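PDB 1NP6: molybdopterin-guanine dinucleotide biosynthesis adapter protein from Escherichia coli, which binds GTP, hydrolyses it weakly, and may act as an adapter for efficient synthesis and use of the molybdopterin guanine dinucleotide cofactor. Local coordinates for residues 27-32 / 156-161; 38-43 / 90-95; 104-107 / 111-114. All coordinates share one frame; numbering follows the deposited sequence.

Interaction 1: 27-32 / 156-161; sequences IPALCA and NDVEGL
Ala-29 points its CB from helix 19-32 at the first turn of helix 158-170. It meets the carboxylate of Glu-159, with OE2 4.0 Å from Ala-29 CB, and one methyl of Val-158, whose CG1 lies 4.3 Å from the same CB. The backbones come nearest here too, the CA atoms of Ala-29 and Glu-159 being 6.8 Å apart. Glu-159 starts from a bond that does not aim at the other helix, but its chain bends at chi2 (-66°) and brings the carboxylate back alongside Ala-29. One water then bridges the two segments, donating to Ala-29 O at 2.7 Å and to Glu-159 OE1 at 2.8 Å. OE1 also forms a salt bridge with Arg-33, just past the end of segment 27-32, so one carboxylate oxygen serves both the water and the guanidinium while the other faces the alanine methyl.

Further out, Asp-157 N-caps helix 158-170: its OD1 accepts from Gly-160 N at 2.9 Å, the N-H arriving from well above the carboxylate plane. This bond ties down the turn that carries Val-158 and Glu-159. Val-158 also leans on Lys-25, and Leu-161 extends the packing to Leu-22 and Leu-26. Elsewhere on helix 19-32, Ile-27, Pro-28 and Cys-31 pack on Ala-62 and Gly-63 of the second subunit. The contact joins the C-terminal helix to the helix that follows the Walker A loop, two helices packed side by side in a P-loop NTPase alpha/beta fold.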
ATOM      1  N   ILE B  27      -7.662  14.132  13.726  1.00 26.85           N
ATOM      2  CA  ILE B  27      -6.650  14.147  12.670  1.00 34.05           C
ATOM      3  C   ILE B  27      -6.568  15.523  11.953  1.00 37.88           C
ATOM      4  O   ILE B  27      -5.480  16.086  11.819  1.00 28.53           O
ATOM      5  CB  ILE B  27      -6.840  12.947  11.691  1.00 34.21           C
ATOM      6  CG1 ILE B  27      -6.375  11.631  12.363  1.00 31.27           C
ATOM      7  CG2 ILE B  27      -6.061  13.148  10.382  1.00 35.09           C
ATOM      8  CD1 ILE B  27      -6.901  10.347  11.686  1.00 36.16           C
ATOM      9  N   PRO B  28      -7.696  16.075  11.517  1.00 40.69           N
ATOM     10  CA  PRO B  28      -7.687  17.444  10.961  1.00 32.00           C
ATOM     11  C   PRO B  28      -7.093  18.469  11.920  1.00 28.16           C
ATOM     12  O   PRO B  28      -6.297  19.302  11.479  1.00 38.46           O
ATOM     13  CB  PRO B  28      -9.182  17.745  10.705  1.00 40.42           C
ATOM     14  CG  PRO B  28      -9.824  16.407  10.534  1.00 47.92           C
ATOM     15  CD  PRO B  28      -9.038  15.454  11.451  1.00 35.94           C
ATOM     16  N   ALA B  29      -7.478  18.395  13.204  1.00 28.79           N
ATOM     17  CA  ALA B  29      -7.006  19.289  14.233  1.00 32.85           C
ATOM     18  C   ALA B  29      -5.493  19.191  14.429  1.00 43.43           C
ATOM     19  O   ALA B  29      -4.813  20.203  14.619  1.00 40.66           O
ATOM     20  CB  ALA B  29      -7.730  19.023  15.528  1.00 40.61           C
ATOM     21  N   LEU B  30      -4.965  17.973  14.384  1.00 40.49           N
ATOM     22  CA  LEU B  30      -3.517  17.791  14.422  1.00 40.65           C
ATOM     23  C   LEU B  30      -2.845  18.417  13.185  1.00 31.92           C
ATOM     24  O   LEU B  30      -1.841  19.125  13.305  1.00 37.03           O
ATOM     25  CB  LEU B  30      -3.161  16.298  14.554  1.00 33.55           C
ATOM     26  CG  LEU B  30      -3.508  15.617  15.894  1.00 44.80           C
ATOM     27  CD1 LEU B  30      -3.311  14.099  15.825  1.00 30.42           C
ATOM     28  CD2 LEU B  30      -2.734  16.218  17.078  1.00 35.20           C
ATOM     29  N   CYS B  31      -3.405  18.141  12.005  1.00 32.62           N
ATOM     30  CA  CYS B  31      -2.866  18.633  10.746  1.00 38.56           C
ATOM     31  C   CYS B  31      -2.832  20.170  10.725  1.00 44.38           C
ATOM     32  O   CYS B  31      -1.917  20.770  10.153  1.00 43.57           O
ATOM     33  CB  CYS B  31      -3.704  18.122   9.571  1.00 40.30           C
ATOM     34  SG  CYS B  31      -3.394  16.418   9.080  1.00 41.88           S
ATOM     35  N   ALA B  32      -3.819  20.792  11.366  1.00 40.17           N
ATOM     36  CA  ALA B  32      -3.890  22.259  11.448  1.00 51.00           C
ATOM     37  C   ALA B  32      -2.714  22.868  12.216  1.00 54.05           C
ATOM     38  O   ALA B  32      -2.310  23.990  11.928  1.00 56.54           O
ATOM     39  CB  ALA B  32      -5.202  22.701  12.066  1.00 34.30           C
ATOM     40  N   ASN B 156     -15.314  15.436  24.407  1.00 29.52           N
ATOM     41  CA  ASN B 156     -15.933  16.423  23.518  1.00 44.68           C
ATOM     42  C   ASN B 156     -15.109  17.724  23.336  1.00 54.28           C
ATOM     43  O   ASN B 156     -15.519  18.624  22.596  1.00 56.50           O
ATOM     44  CB  ASN B 156     -17.382  16.694  23.963  1.00 35.46           C
ATOM     45  CG  ASN B 156     -18.246  15.410  24.008  1.00 45.54           C
ATOM     46  OD1 ASN B 156     -18.583  14.823  22.976  1.00 48.15           O
ATOM     47  ND2 ASN B 156     -18.597  14.976  25.215  1.00 53.05           N
ATOM     48  N   ASP B 157     -13.940  17.802  23.985  1.00 47.74           N
ATOM     49  CA  ASP B 157     -12.990  18.913  23.794  1.00 45.36           C
ATOM     50  C   ASP B 157     -11.833  18.482  22.870  1.00 43.75           C
ATOM     51  O   ASP B 157     -10.727  18.183  23.338  1.00 41.96           O
ATOM     52  CB  ASP B 157     -12.461  19.399  25.159  1.00 41.21           C
ATOM     53  CG  ASP B 157     -11.623  20.699  25.076  1.00 50.53           C
ATOM     54  OD1 ASP B 157     -11.248  21.168  23.977  1.00 43.35           O
ATOM     55  OD2 ASP B 157     -11.281  21.327  26.094  1.00 47.98           O
ATOM     56  N   VAL B 158     -12.099  18.483  21.562  1.00 39.52           N
ATOM     57  CA  VAL B 158     -11.145  18.055  20.532  1.00 41.54           C
ATOM     58  C   VAL B 158      -9.838  18.866  20.472  1.00 54.10           C
ATOM     59  O   VAL B 158      -8.747  18.278  20.338  1.00 32.91           O
ATOM     60  CB  VAL B 158     -11.811  17.985  19.126  1.00 46.92           C
ATOM     61  CG1 VAL B 158     -10.813  17.539  18.057  1.00 47.13           C
ATOM     62  CG2 VAL B 158     -13.016  17.052  19.144  1.00 47.64           C
ATOM     63  N   GLU B 159      -9.934  20.197  20.550  1.00 32.58           N
ATOM     64  CA  GLU B 159      -8.722  21.029  20.622  1.00 41.53           C
ATOM     65  C   GLU B 159      -7.882  20.761  21.881  1.00 35.72           C
ATOM     66  O   GLU B 159      -6.648  20.797  21.834  1.00 37.43           O
ATOM     67  CB  GLU B 159      -9.041  22.532  20.511  1.00 43.25           C
ATOM     68  CG  GLU B 159      -9.762  22.942  19.230  1.00 50.29           C
ATOM     69  CD  GLU B 159      -8.920  22.754  17.975  1.00 61.67           C
ATOM     70  OE1 GLU B 159      -7.684  22.968  18.032  1.00 61.16           O
ATOM     71  OE2 GLU B 159      -9.500  22.385  16.928  1.00 50.38           O
ATOM     72  N   GLY B 160      -8.554  20.511  23.000  1.00 34.25           N
ATOM     73  CA  GLY B 160      -7.890  20.164  24.240  1.00 43.47           C
ATOM     74  C   GLY B 160      -7.138  18.846  24.096  1.00 38.37           C
ATOM     75  O   GLY B 160      -6.003  18.723  24.572  1.00 40.09           O
ATOM     76  N   LEU B 161      -7.780  17.884  23.431  1.00 37.68           N
ATOM     77  CA  LEU B 161      -7.189  16.576  23.115  1.00 40.39           C
ATOM     78  C   LEU B 161      -5.957  16.717  22.204  1.00 42.65           C
ATOM     79  O   LEU B 161      -4.924  16.091  22.441  1.00 28.87           O
ATOM     80  CB  LEU B 161      -8.253  15.651  22.494  1.00 30.81           C
ATOM     81  CG  LEU B 161      -7.884  14.194  22.169  1.00 49.37           C
ATOM     82  CD1 LEU B 161      -7.238  13.487  23.372  1.00 31.06           C
ATOM     83  CD2 LEU B 161      -9.111  13.432  21.693  1.00 47.36           C
TER
HETATM   84  O   HOH W   1      -5.742  22.144  16.208  1.00 54.22           O

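Interaction 2: 38-43 / 90-95; sequences GLIKHT and QFLASR
Ile-40 turns its longer branch beside the backbone N (chi1 -55°) and carries it on fully extended (chi2 179°), which delivers CD1 to the backbone of helix 89-95 at Ala-93. There CD1 lies 3.8 Å from Ala-93 N and 3.9 Å from Ala-93 CB, an apolar methyl resting on the helix surface. The same chi1 sets the short branch anti to the backbone N, where Ile-40 CG2 packs against Leu-92, 4.3 Å from Leu-92 CD1. Ile-40 thus straddles two successive helix residues with its two branches. This is helix-on-sheet packing in the P-loop NTPase fold: strand 37-42 is the outermost strand of the parallel sheet within this chain, and the strand after the helix, 103-107, lies next to it. Ile-104 on that neighbour touches both Ile-40 and Ala-93, and Met-96 and Phe-109 also pack on Ile-40, so the contact is buried. The sheet continues across the dimer interface, residues 38-42 pairing in parallel with a strand of the second subunit, while Leu-92 packs on Trp-75 of that subunit. Within the helix, Ser-94 OG donates to Phe-91 O at 2.8 Å, and Arg-95 CD sits 3.6 Å above the Phe-91 ring plane, offset toward its rim.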
ATOM      1  N   GLY B  38       0.278   9.690  10.578  1.00 27.60           N
ATOM      2  CA  GLY B  38      -0.051   8.423   9.929  1.00 26.51           C
ATOM      3  C   GLY B  38      -1.155   7.713  10.706  1.00 19.69           C
ATOM      4  O   GLY B  38      -1.422   8.037  11.878  1.00 27.73           O
ATOM      5  N   LEU B  39      -1.771   6.723  10.060  1.00 25.35           N
ATOM      6  CA  LEU B  39      -2.833   5.916  10.644  1.00 27.56           C
ATOM      7  C   LEU B  39      -2.693   4.434  10.264  1.00 27.19           C
ATOM      8  O   LEU B  39      -2.537   4.095   9.080  1.00 34.13           O
ATOM      9  CB  LEU B  39      -4.207   6.392  10.174  1.00 27.77           C
ATOM     10  CG  LEU B  39      -5.434   5.621  10.719  1.00 30.88           C
ATOM     11  CD1 LEU B  39      -5.616   5.801  12.222  1.00 30.24           C
ATOM     12  CD2 LEU B  39      -6.696   6.075  10.005  1.00 39.17           C
ATOM     13  N   ILE B  40      -2.755   3.565  11.270  1.00 33.66           N
ATOM     14  CA  ILE B  40      -2.826   2.113  11.046  1.00 24.28           C
ATOM     15  C   ILE B  40      -4.144   1.598  11.649  1.00 25.76           C
ATOM     16  O   ILE B  40      -4.426   1.798  12.837  1.00 30.87           O
ATOM     17  CB  ILE B  40      -1.613   1.393  11.698  1.00 37.78           C
ATOM     18  CG1 ILE B  40      -0.288   1.987  11.194  1.00 29.38           C
ATOM     19  CG2 ILE B  40      -1.719  -0.119  11.445  1.00 32.32           C
ATOM     20  CD1 ILE B  40       1.027   1.329  11.825  1.00 28.59           C
ATOM     21  N   LYS B  41      -4.945   0.936  10.828  1.00 33.94           N
ATOM     22  CA  LYS B  41      -6.297   0.538  11.208  1.00 39.55           C
ATOM     23  C   LYS B  41      -6.549  -0.934  10.857  1.00 36.46           C
ATOM     24  O   LYS B  41      -6.042  -1.431   9.849  1.00 43.30           O
ATOM     25  CB  LYS B  41      -7.299   1.420  10.441  1.00 39.38           C
ATOM     26  CG  LYS B  41      -8.782   1.188  10.758  1.00 58.06           C
ATOM     27  CD  LYS B  41      -9.688   2.119   9.940  1.00 55.07           C
ATOM     28  CE  LYS B  41     -11.039   1.460   9.626  1.00 80.41           C
ATOM     29  NZ  LYS B  41     -12.076   1.635  10.701  1.00 64.97           N
ATOM     30  N   HIS B  42      -7.337  -1.617  11.682  1.00 35.09           N
ATOM     31  CA  HIS B  42      -7.873  -2.945  11.359  1.00 36.74           C
ATOM     32  C   HIS B  42      -9.308  -2.856  10.833  1.00 42.28           C
ATOM     33  O   HIS B  42     -10.088  -2.017  11.291  1.00 51.04           O
ATOM     34  CB  HIS B  42      -7.835  -3.830  12.604  1.00 47.41           C
ATOM     35  CG  HIS B  42      -8.089  -5.278  12.325  1.00 49.05           C
ATOM     36  ND1 HIS B  42      -9.311  -5.876  12.551  1.00 52.00           N
ATOM     37  CD2 HIS B  42      -7.275  -6.251  11.853  1.00 53.27           C
ATOM     38  CE1 HIS B  42      -9.239  -7.155  12.227  1.00 46.04           C
ATOM     39  NE2 HIS B  42      -8.016  -7.408  11.802  1.00 51.48           N
ATOM     40  N   THR B  43      -9.651  -3.710   9.862  1.00 34.01           N
ATOM     41  CA  THR B  43     -11.009  -3.778   9.330  1.00 39.68           C
ATOM     42  C   THR B  43     -11.467  -5.231   9.155  1.00 46.73           C
ATOM     43  O   THR B  43     -10.648  -6.127   8.949  1.00 44.25           O
ATOM     44  CB  THR B  43     -11.146  -2.939   7.996  1.00 35.18           C
ATOM     45  OG1 THR B  43     -12.528  -2.807   7.640  1.00 49.50           O
ATOM     46  CG2 THR B  43     -10.536  -3.647   6.780  1.00 34.75           C
ATOM     47  N   GLN B  90       4.838  -3.280  14.754  1.00 33.34           N
ATOM     48  CA  GLN B  90       6.112  -2.611  14.480  1.00 36.52           C
ATOM     49  C   GLN B  90       6.564  -2.844  13.044  1.00 29.21           C
ATOM     50  O   GLN B  90       7.218  -1.974  12.452  1.00 36.75           O
ATOM     51  CB  GLN B  90       7.222  -3.012  15.476  1.00 45.85           C
ATOM     52  CG  GLN B  90       6.993  -2.544  16.934  1.00 60.84           C
ATOM     53  CD  GLN B  90       7.138  -1.029  17.164  1.00 65.22           C
ATOM     54  OE1 GLN B  90       6.807  -0.539  18.245  1.00 64.06           O
ATOM     55  NE2 GLN B  90       7.631  -0.297  16.165  1.00 66.20           N
ATOM     56  N   PHE B  91       6.220  -4.002  12.484  1.00 33.08           N
ATOM     57  CA  PHE B  91       6.515  -4.274  11.083  1.00 35.16           C
ATOM     58  C   PHE B  91       5.701  -3.309  10.208  1.00 33.09           C
ATOM     59  O   PHE B  91       6.247  -2.630   9.329  1.00 36.09           O
ATOM     60  CB  PHE B  91       6.207  -5.732  10.708  1.00 37.16           C
ATOM     61  CG  PHE B  91       6.426  -6.046   9.233  1.00 35.67           C
ATOM     62  CD1 PHE B  91       7.715  -6.172   8.709  1.00 38.39           C
ATOM     63  CD2 PHE B  91       5.342  -6.190   8.375  1.00 40.32           C
ATOM     64  CE1 PHE B  91       7.914  -6.438   7.352  1.00 49.77           C
ATOM     65  CE2 PHE B  91       5.524  -6.456   7.021  1.00 33.16           C
ATOM     66  CZ  PHE B  91       6.807  -6.576   6.501  1.00 35.56           C
ATOM     67  N   LEU B  92       4.408  -3.238  10.479  1.00 35.07           N
ATOM     68  CA  LEU B  92       3.521  -2.388   9.689  1.00 35.72           C
ATOM     69  C   LEU B  92       4.002  -0.934   9.694  1.00 33.15           C
ATOM     70  O   LEU B  92       4.192  -0.352   8.629  1.00 34.06           O
ATOM     71  CB  LEU B  92       2.062  -2.531  10.141  1.00 27.15           C
ATOM     72  CG  LEU B  92       1.375  -3.865   9.822  1.00 30.49           C
ATOM     73  CD1 LEU B  92      -0.008  -3.907  10.459  1.00 36.43           C
ATOM     74  CD2 LEU B  92       1.304  -4.149   8.318  1.00 33.29           C
ATOM     75  N   ALA B  93       4.246  -0.379  10.884  1.00 36.96           N
ATOM     76  CA  ALA B  93       4.762   0.981  11.020  1.00 36.76           C
ATOM     77  C   ALA B  93       6.086   1.228  10.277  1.00 43.38           C
ATOM     78  O   ALA B  93       6.283   2.304   9.679  1.00 32.66           O
ATOM     79  CB  ALA B  93       4.872   1.359  12.477  1.00 33.82           C
ATOM     80  N   SER B  94       6.975   0.235  10.286  1.00 35.50           N
ATOM     81  CA  SER B  94       8.228   0.308   9.513  1.00 38.29           C
ATOM     82  C   SER B  94       8.053   0.303   7.980  1.00 27.67           C
ATOM     83  O   SER B  94       8.985   0.664   7.266  1.00 35.50           O
ATOM     84  CB  SER B  94       9.192  -0.832   9.914  1.00 34.35           C
ATOM     85  OG  SER B  94       8.917  -1.990   9.145  1.00 37.79           O
ATOM     86  N   ARG B  95       6.907  -0.150   7.464  1.00 27.01           N
ATOM     87  CA  ARG B  95       6.675  -0.100   6.005  1.00 30.36           C
ATOM     88  C   ARG B  95       6.170   1.283   5.568  1.00 32.04           C
ATOM     89  O   ARG B  95       6.129   1.583   4.366  1.00 27.72           O
ATOM     90  CB  ARG B  95       5.705  -1.184   5.532  1.00 32.31           C
ATOM     91  CG  ARG B  95       6.061  -2.640   5.961  1.00 35.89           C
ATOM     92  CD  ARG B  95       7.506  -3.053   5.722  1.00 32.08           C
ATOM     93  NE  ARG B  95       7.844  -3.162   4.299  1.00 34.94           N
ATOM     94  CZ  ARG B  95       9.077  -3.264   3.815  1.00 43.84           C
ATOM     95  NH1 ARG B  95      10.123  -3.283   4.636  1.00 45.39           N
ATOM     96  NH2 ARG B  95       9.270  -3.355   2.500  1.00 37.45           N
TER

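Interaction 3: 104-107 / 111-114; sequences ILVE and HEEI
Val-106 and Glu-112 run past each other in opposite directions, one from strand 103-107 of the P-loop NTPase sheet and the other from the loop that leads on to strand 116-120. Their CA atoms are 8.1 Å apart, and both residues start out toward the opposite segment. With CG1 anti to the backbone N (chi1 -176°), Val-106 splits its methyls between two partners: CG1 meets the carboxylate of Glu-112, and CG2 meets Ile-114, whose CD1 is 4.3 Å away. Beyond CG the Glu-112 chain is extended, and this carries OE2 past the valine to the end of the strand, 4.0 Å from Glu-107 C. The carboxylate is buried, and OE2 accepts a weak hydrogen bond from Phe-109 N, in the turn between the two segments, while the backbone O of Glu-112 accepts a hydrogen bond from Lys-116 NZ. Ile-114 also packs on Ala-10 and Glu-112 on Ala-12, so the returning loop lies over strand 8-12 as well as strand 103-107.

Glu-107 meets this loop through its backbone; its side chain starts away from it, on the opposite side of the sheet, and touches Lys-19 and Thr-20 of the Walker A motif, residues inferred to bind GTP. The Glu-107 side chain lies about 5 Å from a bound sulfate, probably from the crystallisation liquor. On the loop side, the closest side-chain approach is Val-106 CG1 to Glu-112 OE2, 3.8 Å.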
ATOM      1  N   ILE B 104       2.250   8.285  14.422  1.00 30.44           N
ATOM      2  CA  ILE B 104       1.368   7.274  13.852  1.00 28.96           C
ATOM      3  C   ILE B 104       0.275   6.886  14.844  1.00 40.98           C
ATOM      4  O   ILE B 104       0.567   6.386  15.936  1.00 32.38           O
ATOM      5  CB  ILE B 104       2.197   6.041  13.385  1.00 35.47           C
ATOM      6  CG1 ILE B 104       3.159   6.425  12.252  1.00 30.50           C
ATOM      7  CG2 ILE B 104       1.300   4.907  12.944  1.00 28.04           C
ATOM      8  CD1 ILE B 104       4.310   5.395  12.016  1.00 35.57           C
ATOM      9  N   LEU B 105      -0.987   7.104  14.455  1.00 27.47           N
ATOM     10  CA  LEU B 105      -2.141   6.700  15.256  1.00 32.03           C
ATOM     11  C   LEU B 105      -2.529   5.247  14.951  1.00 33.04           C
ATOM     12  O   LEU B 105      -2.441   4.830  13.797  1.00 30.59           O
ATOM     13  CB  LEU B 105      -3.344   7.625  15.010  1.00 27.50           C
ATOM     14  CG  LEU B 105      -3.066   9.121  15.238  1.00 37.30           C
ATOM     15  CD1 LEU B 105      -4.114  10.033  14.566  1.00 36.15           C
ATOM     16  CD2 LEU B 105      -2.979   9.419  16.737  1.00 47.88           C
ATOM     17  N   VAL B 106      -2.981   4.511  15.976  1.00 36.24           N
ATOM     18  CA  VAL B 106      -3.308   3.073  15.843  1.00 24.32           C
ATOM     19  C   VAL B 106      -4.683   2.739  16.399  1.00 24.27           C
ATOM     20  O   VAL B 106      -5.012   3.127  17.526  1.00 31.30           O
ATOM     21  CB  VAL B 106      -2.235   2.182  16.537  1.00 36.73           C
ATOM     22  CG1 VAL B 106      -2.532   0.676  16.305  1.00 35.26           C
ATOM     23  CG2 VAL B 106      -0.849   2.560  16.051  1.00 31.81           C
ATOM     24  N   GLU B 107      -5.487   2.012  15.618  1.00 29.10           N
ATOM     25  CA  GLU B 107      -6.891   1.740  15.959  1.00 31.79           C
ATOM     26  C   GLU B 107      -7.474   0.396  15.437  1.00 49.24           C
ATOM     27  O   GLU B 107      -7.180  -0.033  14.323  1.00 46.44           O
ATOM     28  CB  GLU B 107      -7.741   2.899  15.418  1.00 43.38           C
ATOM     29  CG  GLU B 107      -9.212   2.588  15.289  1.00 58.64           C
ATOM     30  CD  GLU B 107      -9.889   3.474  14.281  1.00 54.88           C
ATOM     31  OE1 GLU B 107      -9.380   3.579  13.145  1.00 56.75           O
ATOM     32  OE2 GLU B 107     -10.922   4.073  14.639  1.00 64.30           O
ATOM     33  N   HIS B 111      -5.092  -6.633  20.031  1.00 61.20           N
ATOM     34  CA  HIS B 111      -3.940  -6.449  20.902  1.00 62.91           C
ATOM     35  C   HIS B 111      -3.049  -5.311  20.415  1.00 68.45           C
ATOM     36  O   HIS B 111      -2.508  -5.365  19.301  1.00 71.22           O
ATOM     37  CB  HIS B 111      -3.154  -7.751  21.021  1.00 72.43           C
ATOM     38  CG  HIS B 111      -3.942  -8.874  21.626  1.00 89.17           C
ATOM     39  ND1 HIS B 111      -3.779  -9.278  22.934  1.00 92.19           N
ATOM     40  CD2 HIS B 111      -4.902  -9.673  21.102  1.00 88.37           C
ATOM     41  CE1 HIS B 111      -4.602 -10.281  23.188  1.00 91.09           C
ATOM     42  NE2 HIS B 111      -5.295 -10.539  22.093  1.00 86.94           N
ATOM     43  N   GLU B 112      -2.920  -4.278  21.253  1.00 63.48           N
ATOM     44  CA  GLU B 112      -2.116  -3.080  20.955  1.00 60.29           C
ATOM     45  C   GLU B 112      -1.256  -2.673  22.150  1.00 52.25           C
ATOM     46  O   GLU B 112      -1.738  -2.023  23.086  1.00 58.07           O
ATOM     47  CB  GLU B 112      -3.005  -1.899  20.516  1.00 53.11           C
ATOM     48  CG  GLU B 112      -4.452  -2.275  20.257  1.00 63.30           C
ATOM     49  CD  GLU B 112      -5.271  -1.140  19.677  1.00 59.20           C
ATOM     50  OE1 GLU B 112      -6.006  -0.492  20.451  1.00 40.61           O
ATOM     51  OE2 GLU B 112      -5.192  -0.924  18.451  1.00 45.12           O
ATOM     52  N   GLU B 113       0.025  -3.028  22.099  1.00 65.64           N
ATOM     53  CA  GLU B 113       0.910  -2.901  23.256  1.00 60.91           C
ATOM     54  C   GLU B 113       1.855  -1.696  23.179  1.00 67.52           C
ATOM     55  O   GLU B 113       3.084  -1.852  23.125  1.00 62.62           O
ATOM     56  CB  GLU B 113       1.670  -4.214  23.470  1.00 73.97           C
ATOM     57  CG  GLU B 113       0.792  -5.354  23.986  1.00 81.47           C
ATOM     58  CD  GLU B 113       0.167  -6.202  22.883  1.00 88.78           C
ATOM     59  OE1 GLU B 113      -0.032  -5.701  21.752  1.00 95.19           O
ATOM     60  OE2 GLU B 113      -0.139  -7.385  23.148  1.00 94.36           O
ATOM     61  N   ILE B 114       1.262  -0.495  23.193  1.00 53.69           N
ATOM     62  CA  ILE B 114       1.986   0.788  23.118  1.00 46.40           C
ATOM     63  C   ILE B 114       1.214   1.899  23.868  1.00 29.65           C
ATOM     64  O   ILE B 114       0.095   1.666  24.304  1.00 44.09           O
ATOM     65  CB  ILE B 114       2.211   1.192  21.638  1.00 54.75           C
ATOM     66  CG1 ILE B 114       1.256   0.430  20.702  1.00 65.76           C
ATOM     67  CG2 ILE B 114       3.665   0.956  21.231  1.00 66.62           C
ATOM     68  CD1 ILE B 114       0.247   1.305  19.973  1.00 35.32           C
TER

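Interactions 2 and 3 meet in the parallel sheet, their centres 9 Å apart: strands 37-42 and 103-107 are neighbours, with Gly-38 O 2.8 Å from Leu-105 N in a probable hydrogen bond. Interaction 1 lies farther off, 21 Å from interaction 2 and 19 Å from interaction 3 between centres, but Ile-27 CG1 touches Leu-105 CD1 at 3.5 Å and so links its helix to the strand of interaction 3. Glu-107 brings interaction 3 closest to the inferred GTP site, its side chain about 3 Å from that of Thr-20, whereas the side chain of Val-158 in interaction 1 stays about 11 Å from Gly-18. Interactions 1 and 2 both reach the second subunit.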